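PDB 4M88: extracellular ligand-binding receptor from Verminephrobacter eiseniae, which probably binds an amino acid outside the cell membrane and delivers it to an ABC transporter for uptake. Local coordinates for residues 100-105 against 119-124; 123-128 against 230-235; 147-152 against 205-210; 251-256 against 344-349. All coordinates share one frame; numbering follows the deposited sequence.

Interaction 1: residues 100-105 against 119-124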
loop_
_atom_site.group_PDB
_atom_site.type_symbol
_atom_site.label_atom_id
_atom_site.label_comp_id
_atom_site.label_asym_id
_atom_site.label_seq_id
_atom_site.Cartn_x
_atom_site.Cartn_y
_atom_site.Cartn_z
ATOM N N VAL A 100 -14.641 4.109 -3.249
ATOM C CA VAL A 100 -13.445 3.286 -3.396
ATOM C C VAL A 100 -12.642 3.460 -2.124
ATOM O O VAL A 100 -12.315 4.580 -1.745
ATOM C CB VAL A 100 -12.582 3.712 -4.599
ATOM C CG1 VAL A 100 -11.364 2.801 -4.708
ATOM C CG2 VAL A 100 -13.388 3.652 -5.893
ATOM N N VAL A 101 -12.371 2.359 -1.438
ATOM C CA VAL A 101 -11.734 2.436 -0.129
ATOM C C VAL A 101 -10.335 1.872 -0.227
ATOM O O VAL A 101 -10.146 0.666 -0.439
ATOM C CB VAL A 101 -12.546 1.715 0.958
ATOM C CG1 VAL A 101 -11.796 1.729 2.287
ATOM C CG2 VAL A 101 -13.911 2.375 1.115
ATOM N N ASN A 102 -9.374 2.781 -0.091
ATOM C CA ASN A 102 -7.945 2.517 -0.245
ATOM C C ASN A 102 -7.525 2.366 -1.703
ATOM O O ASN A 102 -8.338 2.042 -2.580
ATOM C CB ASN A 102 -7.466 1.326 0.596
ATOM C CG ASN A 102 -5.991 1.437 0.965
ATOM O OD1 ASN A 102 -5.517 2.517 1.341
ATOM N ND2 ASN A 102 -5.254 0.336 0.831
ATOM N N GLY A 103 -6.251 2.629 -1.950
ATOM C CA GLY A 103 -5.665 2.486 -3.269
ATOM C C GLY A 103 -4.193 2.207 -3.062
ATOM O O GLY A 103 -3.572 2.775 -2.154
ATOM N N VAL A 104 -3.651 1.299 -3.870
ATOM C CA VAL A 104 -2.227 0.976 -3.856
ATOM C C VAL A 104 -1.716 1.132 -5.279
ATOM O O VAL A 104 -2.260 0.520 -6.193
ATOM C CB VAL A 104 -2.001 -0.485 -3.447
ATOM C CG1 VAL A 104 -0.508 -0.849 -3.495
ATOM C CG2 VAL A 104 -2.589 -0.745 -2.078
ATOM N N PRO A 105 -0.645 1.916 -5.484
ATOM C CA PRO A 105 0.198 2.590 -4.498
ATOM C C PRO A 105 -0.387 3.916 -4.059
ATOM O O PRO A 105 -1.291 4.445 -4.717
ATOM C CB PRO A 105 1.477 2.864 -5.292
ATOM C CG PRO A 105 0.980 3.122 -6.677
ATOM C CD PRO A 105 -0.179 2.160 -6.862
ATOM N N PHE A 119 -11.176 7.066 -1.108
ATOM C CA PHE A 119 -10.698 7.263 0.273
ATOM C C PHE A 119 -9.425 6.472 0.483
ATOM O O PHE A 119 -9.276 5.398 -0.086
ATOM C CB PHE A 119 -11.753 6.790 1.286
ATOM C CG PHE A 119 -12.970 7.666 1.344
ATOM C CD1 PHE A 119 -13.097 8.628 2.334
ATOM C CD2 PHE A 119 -13.978 7.542 0.396
ATOM C CE1 PHE A 119 -14.215 9.448 2.397
ATOM C CE2 PHE A 119 -15.113 8.361 0.443
ATOM C CZ PHE A 119 -15.225 9.315 1.448
ATOM N N HIS A 120 -8.498 6.995 1.289
ATOM C CA HIS A 120 -7.201 6.330 1.438
ATOM C C HIS A 120 -6.984 5.892 2.871
ATOM O O HIS A 120 -7.110 6.691 3.788
ATOM C CB HIS A 120 -6.078 7.271 0.998
ATOM C CG HIS A 120 -6.277 7.805 -0.381
ATOM N ND1 HIS A 120 -5.916 7.097 -1.509
ATOM C CD2 HIS A 120 -6.866 8.942 -0.820
ATOM C CE1 HIS A 120 -6.251 7.792 -2.584
ATOM N NE2 HIS A 120 -6.834 8.912 -2.194
ATOM N N VAL A 121 -6.674 4.612 3.055
ATOM C CA VAL A 121 -6.460 4.058 4.384
ATOM C C VAL A 121 -4.964 4.094 4.736
ATOM O O VAL A 121 -4.602 4.295 5.887
ATOM C CB VAL A 121 -7.029 2.625 4.478
ATOM C CG1 VAL A 121 -6.730 2.009 5.825
ATOM C CG2 VAL A 121 -8.545 2.660 4.253
ATOM N N ARG A 122 -4.103 3.896 3.747
ATOM C CA ARG A 122 -2.666 3.958 4.000
ATOM C C ARG A 122 -2.176 5.391 3.871
ATOM O O ARG A 122 -2.736 6.185 3.104
ATOM C CB ARG A 122 -1.899 3.088 3.002
ATOM C CG ARG A 122 -2.158 3.501 1.550
ATOM C CD ARG A 122 -1.085 2.963 0.623
ATOM N NE ARG A 122 -0.812 1.560 0.924
ATOM C CZ ARG A 122 0.396 1.011 0.877
ATOM N NH1 ARG A 122 0.557 -0.280 1.158
ATOM N NH2 ARG A 122 1.446 1.753 0.539
ATOM N N ALA A 123 -1.119 5.718 4.607
ATOM C CA ALA A 123 -0.454 7.004 4.428
ATOM C C ALA A 123 0.077 7.084 2.999
ATOM O O ALA A 123 0.363 6.054 2.364
ATOM C CB ALA A 123 0.690 7.156 5.424
ATOM N N GLY A 124 0.210 8.298 2.478
ATOM C CA GLY A 124 0.679 8.454 1.113
ATOM C C GLY A 124 2.185 8.286 0.951
ATOM O O GLY A 124 2.937 8.414 1.922
HETATM O O HOH W 1 -3.574 5.374 -1.367
#
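Asn102 sets CG anti to its backbone N (chi1 -153°), and chi2 of 43° turns OD1 onto the peptide N-H groups of Val121 and Arg122. This one oxygen is gripped twice: Val121 N donates to Asn102 OD1 at 2.9 Å, and Arg122 N donates to Asn102 OD1 at 3.1 Å. Both donors arrive from the same face of the amide, tilted out of its plane. Asn102 ND2 reaches Ser77 and Glu290 instead. Just before this clasp the chains run as parallel strands, bridged at Val101 and Phe119: Phe119 N donates to Val100 O at 2.8 Å, and Asn102 N to Phe119 O at 2.6 Å. This is the edge of the parallel sheet of the first lobe, and residues 120-124 carry the chain onward to helix 125-138 of the second lobe, one of the interlobe crossings of this binding-protein fold. Without the side-chain amide, an alanine here would probably leave the Val121 and Arg122 N-H groups short of an acceptor, and Glu290 OE2 and Ser77 OG without the ND2 group. Val101 CG1 packs obliquely on Val121 CG2 at 3.9 Å. Arg122 starts from a crowded chi1 of 58°, with CG between backbone N and carbonyl carbon; its CD passes 3.7 Å from Gly103 O, and NH1 forms a salt bridge with Glu290. A water donates to Gly103 O and also bonds to His120 ND1.

Interaction 2: residues 123-128 against 230-235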
loop_
_atom_site.group_PDB
_atom_site.type_symbol
_atom_site.label_atom_id
_atom_site.label_comp_id
_atom_site.label_asym_id
_atom_site.label_seq_id
_atom_site.Cartn_x
_atom_site.Cartn_y
_atom_site.Cartn_z
ATOM N N ALA A 123 -1.119 5.718 4.607
ATOM C CA ALA A 123 -0.454 7.004 4.428
ATOM C C ALA A 123 0.077 7.084 2.999
ATOM O O ALA A 123 0.363 6.054 2.364
ATOM C CB ALA A 123 0.690 7.156 5.424
ATOM N N GLY A 124 0.210 8.298 2.478
ATOM C CA GLY A 124 0.679 8.454 1.113
ATOM C C GLY A 124 2.185 8.286 0.951
ATOM O O GLY A 124 2.937 8.414 1.922
ATOM N N ASP A 125 2.608 7.987 -0.278
ATOM C CA ASP A 125 4.022 7.928 -0.630
ATOM C C ASP A 125 4.743 9.205 -0.222
ATOM O O ASP A 125 5.905 9.153 0.176
ATOM C CB ASP A 125 4.200 7.697 -2.139
ATOM C CG ASP A 125 3.928 6.256 -2.551
ATOM O OD1 ASP A 125 3.517 5.457 -1.683
ATOM O OD2 ASP A 125 4.114 5.939 -3.753
ATOM N N LYS A 126 4.062 10.349 -0.296
ATOM C CA LYS A 126 4.743 11.612 0.001
ATOM C C LYS A 126 5.203 11.670 1.454
ATOM O O LYS A 126 6.350 12.028 1.758
ATOM C CB LYS A 126 3.847 12.805 -0.332
ATOM C CG LYS A 126 4.488 14.160 -0.053
ATOM C CD LYS A 126 3.682 15.296 -0.667
ATOM C CE LYS A 126 4.206 16.644 -0.186
ATOM N NZ LYS A 126 3.675 17.741 -1.028
ATOM N N GLN A 127 4.310 11.297 2.361
ATOM C CA GLN A 127 4.663 11.308 3.770
ATOM C C GLN A 127 5.694 10.237 4.071
ATOM O O GLN A 127 6.600 10.457 4.877
ATOM C CB GLN A 127 3.442 11.103 4.642
ATOM C CG GLN A 127 3.721 11.477 6.086
ATOM C CD GLN A 127 2.639 10.997 7.019
ATOM O OE1 GLN A 127 1.551 10.618 6.586
ATOM N NE2 GLN A 127 2.933 11.010 8.310
ATOM N N GLU A 128 5.571 9.078 3.435
ATOM C CA GLU A 128 6.588 8.039 3.610
ATOM C C GLU A 128 7.973 8.495 3.143
ATOM O O GLU A 128 8.982 8.239 3.810
ATOM C CB GLU A 128 6.183 6.751 2.890
ATOM C CG GLU A 128 4.924 6.132 3.485
ATOM C CD GLU A 128 4.733 4.675 3.093
ATOM O OE1 GLU A 128 5.410 4.214 2.145
ATOM O OE2 GLU A 128 3.910 3.992 3.749
ATOM N N LEU A 230 9.498 1.794 0.289
ATOM C CA LEU A 230 8.200 2.192 0.815
ATOM C C LEU A 230 7.345 0.965 1.115
ATOM O O LEU A 230 7.815 -0.170 0.993
ATOM C CB LEU A 230 7.489 3.111 -0.181
ATOM C CG LEU A 230 8.287 4.340 -0.618
ATOM C CD1 LEU A 230 7.459 5.216 -1.564
ATOM C CD2 LEU A 230 8.723 5.135 0.591
ATOM N N SER A 231 6.091 1.201 1.495
ATOM C CA SER A 231 5.201 0.142 1.973
ATOM C C SER A 231 4.716 -0.822 0.889
ATOM O O SER A 231 3.506 -0.996 0.728
ATOM C CB SER A 231 3.977 0.759 2.646
ATOM O OG SER A 231 4.318 1.365 3.872
ATOM N N TYR A 232 5.632 -1.472 0.171
ATOM C CA TYR A 232 5.209 -2.334 -0.949
ATOM C C TYR A 232 5.820 -3.731 -1.018
ATOM O O TYR A 232 5.520 -4.499 -1.938
ATOM C CB TYR A 232 5.401 -1.596 -2.273
ATOM C CG TYR A 232 4.604 -0.323 -2.272
ATOM C CD1 TYR A 232 3.220 -0.366 -2.231
ATOM C CD2 TYR A 232 5.229 0.917 -2.243
ATOM C CE1 TYR A 232 2.470 0.791 -2.191
ATOM C CE2 TYR A 232 4.484 2.087 -2.209
ATOM C CZ TYR A 232 3.110 2.014 -2.179
ATOM O OH TYR A 232 2.367 3.172 -2.143
ATOM N N VAL A 233 6.669 -4.060 -0.054
ATOM C CA VAL A 233 7.279 -5.386 -0.006
ATOM C C VAL A 233 7.309 -5.876 1.434
ATOM O O VAL A 233 7.240 -5.066 2.363
ATOM C CB VAL A 233 8.717 -5.376 -0.572
ATOM C CG1 VAL A 233 8.704 -5.097 -2.054
ATOM C CG2 VAL A 233 9.574 -4.360 0.157
ATOM N N SER A 234 7.388 -7.194 1.621
ATOM C CA SER A 234 7.564 -7.770 2.953
ATOM C C SER A 234 9.035 -8.121 3.115
ATOM O O SER A 234 9.741 -8.317 2.126
ATOM C CB SER A 234 6.699 -9.022 3.147
ATOM O OG SER A 234 7.177 -10.109 2.364
ATOM N N ALA A 235 9.513 -8.174 4.354
ATOM C CA ALA A 235 10.892 -8.601 4.593
ATOM C C ALA A 235 11.096 -10.015 4.069
ATOM O O ALA A 235 12.174 -10.365 3.578
ATOM C CB ALA A 235 11.227 -8.528 6.068
#
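Buried near the centre of the chain, where the two lobes meet, the first turn of helix 125-138 faces the loop 230-235 through two acidic side chains, Asp125 and Glu128, set against Ser231 and Tyr232. The hydroxyl of Tyr232 donates to Asp125, OH to OD1 at 2.6 Å, using the syn lone pair of that oxygen. OD1 lies at the ring's edge, in its plane, while the carboxylate itself is turned 76° from the ring. Gly106 N also bonds to this hydroxyl, and Asp125 OD2 bonds to a glycerol, probably from the crystallisation liquor. An alanine in place of Asp125 would probably leave the Tyr232 hydroxyl without its acceptor and open a gap beside Leu230 CD1, which now lies 3.8 Å from Asp125 CG.

Glu128 has CG anti to its carbonyl carbon (chi1 -64°), and the chain extends from there to meet Ser231 with both carboxylate oxygens. Ser231 N donates to Glu128 OE1 at 3.2 Å, on the syn side and 16° out of the carboxylate plane. OE2 is 2.7 Å from Ser231 OG, whose single proton may go instead to Val253 O. Leu230 packs against both acids, its CB 3.3 Å from Glu128 OE1 and its CD2 3.8 Å from Glu128 CB. Ser231 is the middle of an inverse gamma turn closed by Tyr232 N to Leu230 O. The helix start is likely to favour a negative charge on Asp125, its first residue. This meeting of a helix N-terminus with the loop after strand 227-229 is consistent with the two-lobed periplasmic binding-protein fold, in which such elements line the interlobe region.

Interaction 3: residues 147-152 against 205-210; sequences LYQDLP and IGPPPF
In the Rossmann-like sheet of the second lobe, Tyr148 and Ile205 form a bridge between the parallel strands 143-149 and 201-205, close to their C-terminal ends. Ile205 N bonds to Leu147 O at 2.8 Å, and Gln149 N to Ile205 O at 3.1 Å, before the two chains part into their own helices. Tyr148 and Ile205 stand on the face that helix 152-166 covers, their CB atoms 4.0 Å apart. On the other face, the first turn of helix 208-220 folds Phe210 back over the strand end. Gln149 CB sits over the centre of the Phe210 ring, 3.5 Å from its centroid and 11° off the normal, a CH-pi contact. From CB the glutamine has CG anti to the backbone N (chi1 -174°) and runs on extended, and OE1 ends beside the helix start, 3.2 Å from Pro207 CD and 3.3 Å from Phe210 CB. The amide and ring planes are 42° apart. Leu147 meets the far end of the same ring, CG to CZ of Phe210 at 4.1 Å, and Leu187 of helix 184-195 touches both residues. Between strand and helix, a CB on Gly206 would run into Phe210 CD2 and, at these backbone angles, would also be jammed against the carbonyl O of Ile205. Beyond the strand, Leu151 CD2 rests on Pro207 CG at 3.9 Å.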
loop_
_atom_site.group_PDB
_atom_site.type_symbol
_atom_site.label_atom_id
_atom_site.label_comp_id
_atom_site.label_asym_id
_atom_site.label_seq_id
_atom_site.Cartn_x
_atom_site.Cartn_y
_atom_site.Cartn_z
ATOM N N LEU A 147 16.712 4.873 -6.861
ATOM C CA LEU A 147 16.497 4.023 -8.035
ATOM C C LEU A 147 14.998 3.944 -8.256
ATOM O O LEU A 147 14.280 3.516 -7.357
ATOM C CB LEU A 147 17.046 2.626 -7.777
ATOM C CG LEU A 147 16.758 1.560 -8.843
ATOM C CD1 LEU A 147 17.405 1.957 -10.172
ATOM C CD2 LEU A 147 17.272 0.192 -8.401
ATOM N N TYR A 148 14.496 4.367 -9.419
ATOM C CA TYR A 148 13.039 4.347 -9.604
ATOM C C TYR A 148 12.628 3.820 -10.972
ATOM O O TYR A 148 13.349 3.979 -11.947
ATOM C CB TYR A 148 12.419 5.729 -9.331
ATOM C CG TYR A 148 12.737 6.774 -10.372
ATOM C CD1 TYR A 148 11.795 7.125 -11.331
ATOM C CD2 TYR A 148 13.972 7.407 -10.395
ATOM C CE1 TYR A 148 12.068 8.070 -12.289
ATOM C CE2 TYR A 148 14.258 8.365 -11.357
ATOM C CZ TYR A 148 13.289 8.691 -12.294
ATOM O OH TYR A 148 13.538 9.635 -13.260
ATOM N N GLN A 149 11.477 3.164 -11.036
ATOM C CA GLN A 149 11.049 2.603 -12.316
ATOM C C GLN A 149 10.445 3.704 -13.173
ATOM O O GLN A 149 9.747 4.584 -12.665
ATOM C CB GLN A 149 10.042 1.468 -12.141
ATOM C CG GLN A 149 9.696 0.771 -13.472
ATOM C CD GLN A 149 8.681 -0.343 -13.327
ATOM O OE1 GLN A 149 8.622 -1.017 -12.304
ATOM N NE2 GLN A 149 7.871 -0.538 -14.359
ATOM N N ASP A 150 10.717 3.629 -14.474
ATOM C CA ASP A 150 10.222 4.588 -15.454
ATOM C C ASP A 150 8.736 4.355 -15.714
ATOM O O ASP A 150 8.345 3.732 -16.708
ATOM C CB ASP A 150 11.032 4.477 -16.747
ATOM C CG ASP A 150 10.688 5.559 -17.748
ATOM O OD1 ASP A 150 9.954 6.503 -17.385
ATOM O OD2 ASP A 150 11.166 5.468 -18.897
ATOM N N LEU A 151 7.925 4.865 -14.798
ATOM C CA LEU A 151 6.479 4.715 -14.807
ATOM C C LEU A 151 5.978 6.055 -14.282
ATOM O O LEU A 151 6.703 6.720 -13.542
ATOM C CB LEU A 151 6.108 3.622 -13.812
ATOM C CG LEU A 151 4.832 2.828 -14.007
ATOM C CD1 LEU A 151 4.895 2.151 -15.358
ATOM C CD2 LEU A 151 4.677 1.808 -12.889
ATOM N N PRO A 152 4.750 6.468 -14.651
ATOM C CA PRO A 152 4.246 7.745 -14.122
ATOM C C PRO A 152 4.292 7.873 -12.592
ATOM O O PRO A 152 4.688 8.933 -12.100
ATOM C CB PRO A 152 2.801 7.778 -14.620
ATOM C CG PRO A 152 2.860 7.042 -15.927
ATOM C CD PRO A 152 3.889 5.939 -15.726
ATOM N N ILE A 205 12.173 2.947 -5.541
ATOM C CA ILE A 205 10.769 3.337 -5.723
ATOM C C ILE A 205 10.171 2.661 -6.942
ATOM O O ILE A 205 10.706 2.774 -8.042
ATOM C CB ILE A 205 10.643 4.870 -5.898
ATOM C CG1 ILE A 205 11.060 5.584 -4.607
ATOM C CG2 ILE A 205 9.226 5.270 -6.288
ATOM C CD1 ILE A 205 10.838 7.100 -4.629
ATOM N N GLY A 206 9.061 1.955 -6.759
ATOM C CA GLY A 206 8.424 1.294 -7.881
ATOM C C GLY A 206 7.433 0.258 -7.409
ATOM O O GLY A 206 7.232 0.095 -6.201
ATOM N N PRO A 207 6.800 -0.448 -8.358
ATOM C CA PRO A 207 5.877 -1.529 -8.008
ATOM C C PRO A 207 6.649 -2.617 -7.290
ATOM O O PRO A 207 7.866 -2.721 -7.476
ATOM C CB PRO A 207 5.393 -2.037 -9.370
ATOM C CG PRO A 207 5.632 -0.904 -10.315
ATOM C CD PRO A 207 6.866 -0.219 -9.811
ATOM N N PRO A 208 5.954 -3.427 -6.480
ATOM C CA PRO A 208 6.589 -4.484 -5.693
ATOM C C PRO A 208 7.645 -5.354 -6.402
ATOM O O PRO A 208 8.711 -5.545 -5.817
ATOM C CB PRO A 208 5.401 -5.323 -5.225
ATOM C CG PRO A 208 4.308 -4.341 -5.090
ATOM C CD PRO A 208 4.508 -3.344 -6.213
ATOM N N PRO A 209 7.372 -5.876 -7.619
ATOM C CA PRO A 209 8.436 -6.719 -8.190
ATOM C C PRO A 209 9.698 -5.917 -8.554
ATOM O O PRO A 209 10.797 -6.475 -8.536
ATOM C CB PRO A 209 7.788 -7.316 -9.446
ATOM C CG PRO A 209 6.701 -6.348 -9.821
ATOM C CD PRO A 209 6.207 -5.759 -8.520
ATOM N N PHE A 210 9.533 -4.634 -8.868
ATOM C CA PHE A 210 10.666 -3.763 -9.158
ATOM C C PHE A 210 11.492 -3.506 -7.900
ATOM O O PHE A 210 12.712 -3.410 -7.959
ATOM C CB PHE A 210 10.182 -2.434 -9.747
ATOM C CG PHE A 210 11.295 -1.476 -10.079
ATOM C CD1 PHE A 210 11.878 -1.483 -11.340
ATOM C CD2 PHE A 210 11.738 -0.547 -9.139
ATOM C CE1 PHE A 210 12.902 -0.594 -11.652
ATOM C CE2 PHE A 210 12.768 0.344 -9.440
ATOM C CZ PHE A 210 13.349 0.324 -10.698
#

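Interaction 4: residues 251-256 against 344-349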
loop_
_atom_site.group_PDB
_atom_site.type_symbol
_atom_site.label_atom_id
_atom_site.label_comp_id
_atom_site.label_asym_id
_atom_site.label_seq_id
_atom_site.Cartn_x
_atom_site.Cartn_y
_atom_site.Cartn_z
ATOM N N GLY A 251 15.643 -0.705 5.131
ATOM C CA GLY A 251 14.562 -0.091 5.878
ATOM C C GLY A 251 13.279 -0.096 5.070
ATOM O O GLY A 251 13.287 0.252 3.888
ATOM N N ILE A 252 12.179 -0.502 5.698
ATOM C CA ILE A 252 10.882 -0.542 5.037
ATOM C C ILE A 252 9.957 0.424 5.765
ATOM O O ILE A 252 9.733 0.284 6.966
ATOM C CB ILE A 252 10.251 -1.947 5.095
ATOM C CG1 ILE A 252 11.197 -2.998 4.519
ATOM C CG2 ILE A 252 8.911 -1.969 4.355
ATOM C CD1 ILE A 252 10.722 -4.427 4.761
ATOM N N VAL A 253 9.435 1.415 5.052
ATOM C CA VAL A 253 8.488 2.341 5.671
ATOM C C VAL A 253 7.144 1.645 5.713
ATOM O O VAL A 253 6.632 1.209 4.674
ATOM C CB VAL A 253 8.336 3.622 4.869
ATOM C CG1 VAL A 253 7.494 4.613 5.639
ATOM C CG2 VAL A 253 9.675 4.206 4.624
ATOM N N GLN A 254 6.572 1.526 6.906
ATOM C CA GLN A 254 5.305 0.813 7.070
ATOM C C GLN A 254 4.158 1.785 7.232
ATOM O O GLN A 254 4.286 2.784 7.937
ATOM C CB GLN A 254 5.357 -0.099 8.292
ATOM C CG GLN A 254 6.480 -1.120 8.268
ATOM C CD GLN A 254 6.242 -2.266 7.296
ATOM O OE1 GLN A 254 5.583 -2.111 6.259
ATOM N NE2 GLN A 254 6.790 -3.429 7.627
ATOM N N ALA A 255 3.031 1.492 6.584
ATOM C CA ALA A 255 1.848 2.339 6.696
ATOM C C ALA A 255 0.886 1.776 7.732
ATOM O O ALA A 255 -0.132 2.398 8.050
ATOM C CB ALA A 255 1.142 2.460 5.341
ATOM N N PHE A 256 1.223 0.608 8.266
ATOM C CA PHE A 256 0.347 -0.083 9.208
ATOM C C PHE A 256 1.216 -0.717 10.279
ATOM O O PHE A 256 2.419 -0.916 10.047
ATOM C CB PHE A 256 -0.426 -1.183 8.471
ATOM C CG PHE A 256 -1.264 -0.678 7.343
ATOM C CD1 PHE A 256 -2.460 -0.022 7.601
ATOM C CD2 PHE A 256 -0.858 -0.843 6.021
ATOM C CE1 PHE A 256 -3.249 0.452 6.566
ATOM C CE2 PHE A 256 -1.640 -0.369 4.980
ATOM C CZ PHE A 256 -2.841 0.279 5.255
ATOM N N VAL A 344 3.067 6.456 9.906
ATOM C CA VAL A 344 4.224 5.996 9.148
ATOM C C VAL A 344 5.265 5.513 10.156
ATOM O O VAL A 344 5.535 6.190 11.140
ATOM C CB VAL A 344 4.805 7.133 8.274
ATOM C CG1 VAL A 344 6.230 6.837 7.909
ATOM C CG2 VAL A 344 3.963 7.354 7.017
ATOM N N ASN A 345 5.831 4.333 9.932
ATOM C CA ASN A 345 6.766 3.775 10.900
ATOM C C ASN A 345 7.847 3.011 10.141
ATOM O O ASN A 345 7.552 2.098 9.374
ATOM C CB ASN A 345 6.019 2.838 11.858
ATOM C CG ASN A 345 6.838 2.463 13.086
ATOM O OD1 ASN A 345 8.001 2.843 13.224
ATOM N ND2 ASN A 345 6.221 1.718 13.993
ATOM N N ILE A 346 9.102 3.394 10.337
ATOM C CA ILE A 346 10.157 2.747 9.573
ATOM C C ILE A 346 10.694 1.545 10.318
ATOM O O ILE A 346 11.144 1.669 11.460
ATOM C CB ILE A 346 11.319 3.700 9.304
ATOM C CG1 ILE A 346 10.831 4.919 8.528
ATOM C CG2 ILE A 346 12.414 2.981 8.536
ATOM C CD1 ILE A 346 11.918 5.926 8.265
ATOM N N GLY A 347 10.632 0.383 9.677
ATOM C CA GLY A 347 11.244 -0.814 10.226
ATOM C C GLY A 347 12.570 -1.044 9.527
ATOM O O GLY A 347 12.738 -0.638 8.380
ATOM N N VAL A 348 13.527 -1.669 10.210
ATOM C CA VAL A 348 14.776 -2.021 9.549
ATOM C C VAL A 348 15.012 -3.501 9.731
ATOM O O VAL A 348 14.843 -4.026 10.842
ATOM C CB VAL A 348 15.969 -1.233 10.127
ATOM C CG1 VAL A 348 17.261 -1.598 9.387
ATOM C CG2 VAL A 348 15.704 0.271 10.046
ATOM N N ILE A 349 15.363 -4.189 8.649
ATOM C CA ILE A 349 15.668 -5.618 8.742
ATOM C C ILE A 349 17.003 -5.826 9.458
ATOM O O ILE A 349 18.047 -5.328 9.021
ATOM C CB ILE A 349 15.676 -6.293 7.363
ATOM C CG1 ILE A 349 14.321 -6.097 6.665
ATOM C CG2 ILE A 349 15.972 -7.796 7.494
ATOM C CD1 ILE A 349 14.255 -6.723 5.269
#
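Val253 and Ile346 face each other as a non-hydrogen-bonded pair of the antiparallel strands 250-254 and 345-349, whose short segments run at 152°. With these strands the otherwise parallel sheet of the second lobe becomes mixed. Hydrogen-bonded pairs lie on either side: Ile252 with Gly347, where Ile252 N donates to Gly347 O at 2.7 Å, and Gln254 with Asn345, where Gln254 N donates to Asn345 O at 2.7 Å; each pair is closed by a second bond in return. On the face toward helix 125-138, Val253 is the bump, fitted between the side chains of Val344 and Ile346. With CG1 anti to the backbone N (chi1 -173°), it turns CG1 to Val344 and CG2 to Ile346 CG1, 4.1 Å away; Ile132 of the helix touches the same valine. Gly251 makes the hollow on this face: Ile346 CG2 and Val348 CG2 flank the place a CB would take, and Gly347 O comes to 3.1 Å from Gly251 CA in a CA-H...O contact. On the other face Ile252 CD1 meets Ile349 CD1 at 4.2 Å beside helix 235-247. Gly347 is the low point there, with Gln254 CG beside the place of its missing CB. Gln254 CB and CG lie by Asn345 O, and the bend at chi2 then turns the amide toward Glu286 and Tyr357. The tightest carbon pair is Val253 CG1 on Val344 CG1, 3.4 Å apart, shorter than usual van der Waals contact.

Interactions 3 and 4 both belong to the sheet of the second lobe, one parallel and one antiparallel, with centres about 18 Å apart and not in contact; both rely on backbone bonds plus apolar or aromatic packing. Interaction 3 alone is partly buried, while 4 is buried, as are 1 and 2. Interaction 1 closes the edge of the first lobe's sheet, and interaction 2 lies between the lobes; these two are rich in side-chain polar bonds. They share Ala123 and Gly124, and Arg122 NH1 of interaction 1 bonds to Ser231 O of interaction 2. Interaction 2 reaches interaction 4 through Ser231 and Val253, and Phe256 of 251-256 packs back on Val121 and Arg122.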